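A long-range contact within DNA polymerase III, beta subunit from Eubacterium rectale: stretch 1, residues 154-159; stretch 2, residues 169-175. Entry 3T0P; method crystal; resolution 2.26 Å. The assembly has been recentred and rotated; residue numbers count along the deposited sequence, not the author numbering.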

# COMPACT_ATOMS: atom_id res chain seq x y z
N LEU B 154 -12.59 -8.37 28.14
CA LEU B 154 -11.66 -7.42 28.76
C LEU B 154 -10.28 -7.38 28.07
O LEU B 154 -9.68 -6.31 27.95
CB LEU B 154 -11.49 -7.75 30.24
CG LEU B 154 -12.70 -7.40 31.11
CD1 LEU B 154 -12.69 -8.17 32.40
CD2 LEU B 154 -12.80 -5.88 31.36
N MSE B 155 -9.81 -8.53 27.57
CA MSE B 155 -8.53 -8.62 26.85
C MSE B 155 -8.57 -7.91 25.51
O MSE B 155 -7.50 -7.59 24.99
CB MSE B 155 -8.14 -10.07 26.63
CG MSE B 155 -7.59 -10.71 27.86
SE MSE B 155 -6.76 -12.43 27.51
CE MSE B 155 -7.82 -13.25 26.02
N THR B 156 -9.78 -7.66 24.95
CA THR B 156 -9.94 -6.95 23.67
C THR B 156 -9.87 -5.43 23.87
O THR B 156 -9.80 -4.70 22.90
CB THR B 156 -11.23 -7.35 22.95
OG1 THR B 156 -12.35 -6.89 23.70
CG2 THR B 156 -11.34 -8.85 22.73
N GLY B 157 -9.86 -4.98 25.12
CA GLY B 157 -9.73 -3.57 25.41
C GLY B 157 -8.42 -3.20 26.07
O GLY B 157 -7.55 -4.05 26.25
N GLU B 158 -8.26 -1.91 26.40
CA GLU B 158 -7.12 -1.40 27.13
C GLU B 158 -7.57 -0.77 28.42
O GLU B 158 -8.51 0.03 28.41
CB GLU B 158 -6.32 -0.39 26.34
CG GLU B 158 -5.70 -0.98 25.09
CD GLU B 158 -4.41 -0.35 24.62
OE1 GLU B 158 -4.22 0.88 24.74
OE2 GLU B 158 -3.57 -1.12 24.11
N LEU B 159 -6.91 -1.13 29.52
CA LEU B 159 -7.17 -0.51 30.80
C LEU B 159 -6.60 0.93 30.81
O LEU B 159 -5.46 1.15 30.41
CB LEU B 159 -6.54 -1.32 31.95
CG LEU B 159 -6.68 -0.73 33.37
CD1 LEU B 159 -8.07 -0.96 33.93
CD2 LEU B 159 -5.65 -1.32 34.30
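Stretch 2 (169-175) VVSLDGH

What holds the two stretches together most firmly? Two backbone hydrogen bonds join Leu159 to Val170. Leu159 N donates to Val170 O at 2.8 Å, and Val170 N donates back to Leu159 O at 3.0 Å, with N-H...O angles of 140° and 160°. This reciprocal exchange makes a hydrogen-bonded antiparallel bridge, with Leu159 CA and Val170 CA 4.9 Å apart. Each carbonyl oxygen also meets a neighbouring CA-H: Val170 O lies 3.3 Å from Glu158 CA, and Leu159 O lies 3.3 Å from Val169 CA.

How does the second strand run against the first? Residues 169-172 are extended, with phi between -116° and -157° and psi between 126° and 152°, and they pair with strand 157-159. The two N-to-C directions make an angle of 138°, antiparallel in sense but well short of straight, and the axes approach to 4.6 Å. In this register, with the numbering running opposite ways, Glu158 CA faces Ser171 CA at 4.9 Å, and farther along Met155 CA lies 5.7 Å from Asp173 CA, where stretch 2 has left its strand.

What fills the gap where the direct pairing gives out? A water bridges the backbones there. Water 1 accepts from Leu172 N at 2.8 Å and is placed to donate to Gly157 O at 2.7 Å and Met155 O at 3.0 Å, although acceptors in its reach outnumber its protons. Met155 O and Leu172 O, 3.4 Å apart, are both acceptors and cannot bond to each other directly. On the stretch 1 side, the turn leading into the strand is closed by Gly157 N donating to Leu154 O at 3.1 Å.

Which side chains pack around this backbone frame? Leu159 and Val170 project to the same face of the sheet, where Leu159 CB and Val170 CB lie 3.9 Å apart. Glu158 reaches along the second strand, its OE1 3.5 Å from Val169 CG1 and its OE2 3.3 Å from Ser171 CB; these are contacts with carbon, and OE1 finds its hydrogen bond elsewhere in the structure. Selenomethionine Met155 covers the far end: its CG is 3.9 Å from Leu172 CD1, and its SE lies 3.6 Å from Asp173 C and 4.0 Å from Gly174 N. Gly174 has a phi of 101°, at which a CB would be jammed against the preceding carbonyl oxygen. The loop beyond the strand is braced within stretch 2 by His175 N donating to Asp173 OD1 at 3.0 Å.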

# COMPACT_ATOMS: atom_id res chain seq x y z
N VAL B 169 -1.67 2.94 31.17
CA VAL B 169 -2.38 2.30 30.07
C VAL B 169 -1.86 0.89 29.96
O VAL B 169 -0.64 0.68 29.94
CB VAL B 169 -2.25 3.12 28.75
CG1 VAL B 169 -2.93 2.41 27.58
CG2 VAL B 169 -2.85 4.51 28.95
N VAL B 170 -2.78 -0.10 29.98
CA VAL B 170 -2.44 -1.53 30.02
C VAL B 170 -3.20 -2.31 28.96
O VAL B 170 -4.40 -2.12 28.80
CB VAL B 170 -2.72 -2.15 31.44
CG1 VAL B 170 -2.29 -3.61 31.53
CG2 VAL B 170 -2.07 -1.35 32.55
N SER B 171 -2.50 -3.21 28.26
CA SER B 171 -3.07 -4.21 27.36
C SER B 171 -2.41 -5.56 27.64
O SER B 171 -1.26 -5.60 28.09
CB SER B 171 -2.94 -3.82 25.91
OG SER B 171 -1.57 -3.73 25.55
N LEU B 172 -3.14 -6.65 27.44
CA LEU B 172 -2.65 -8.00 27.63
C LEU B 172 -3.48 -8.97 26.80
O LEU B 172 -4.64 -8.72 26.52
CB LEU B 172 -2.59 -8.41 29.13
CG LEU B 172 -3.88 -8.54 29.93
CD1 LEU B 172 -4.41 -9.98 29.92
CD2 LEU B 172 -3.64 -8.18 31.38
N ASP B 173 -2.88 -10.08 26.39
CA ASP B 173 -3.58 -11.07 25.57
C ASP B 173 -3.42 -12.50 26.14
O ASP B 173 -3.87 -13.45 25.51
CB ASP B 173 -3.07 -10.98 24.13
CG ASP B 173 -1.58 -11.25 23.95
OD1 ASP B 173 -0.89 -11.54 24.96
OD2 ASP B 173 -1.10 -11.18 22.79
N GLY B 174 -2.79 -12.61 27.30
CA GLY B 174 -2.54 -13.90 27.96
C GLY B 174 -1.12 -14.41 27.79
O GLY B 174 -0.71 -15.33 28.51
N HIS B 175 -0.35 -13.82 26.85
CA HIS B 175 1.03 -14.17 26.53
C HIS B 175 2.00 -13.04 26.85
O HIS B 175 3.21 -13.28 26.90
CB HIS B 175 1.15 -14.50 25.05
CG HIS B 175 0.32 -15.67 24.65
ND1 HIS B 175 -0.85 -15.51 23.95
CD2 HIS B 175 0.49 -16.98 24.94
CE1 HIS B 175 -1.34 -16.73 23.79
NE2 HIS B 175 -0.57 -17.64 24.38
O HOH W 1 -5.84 -6.03 26.87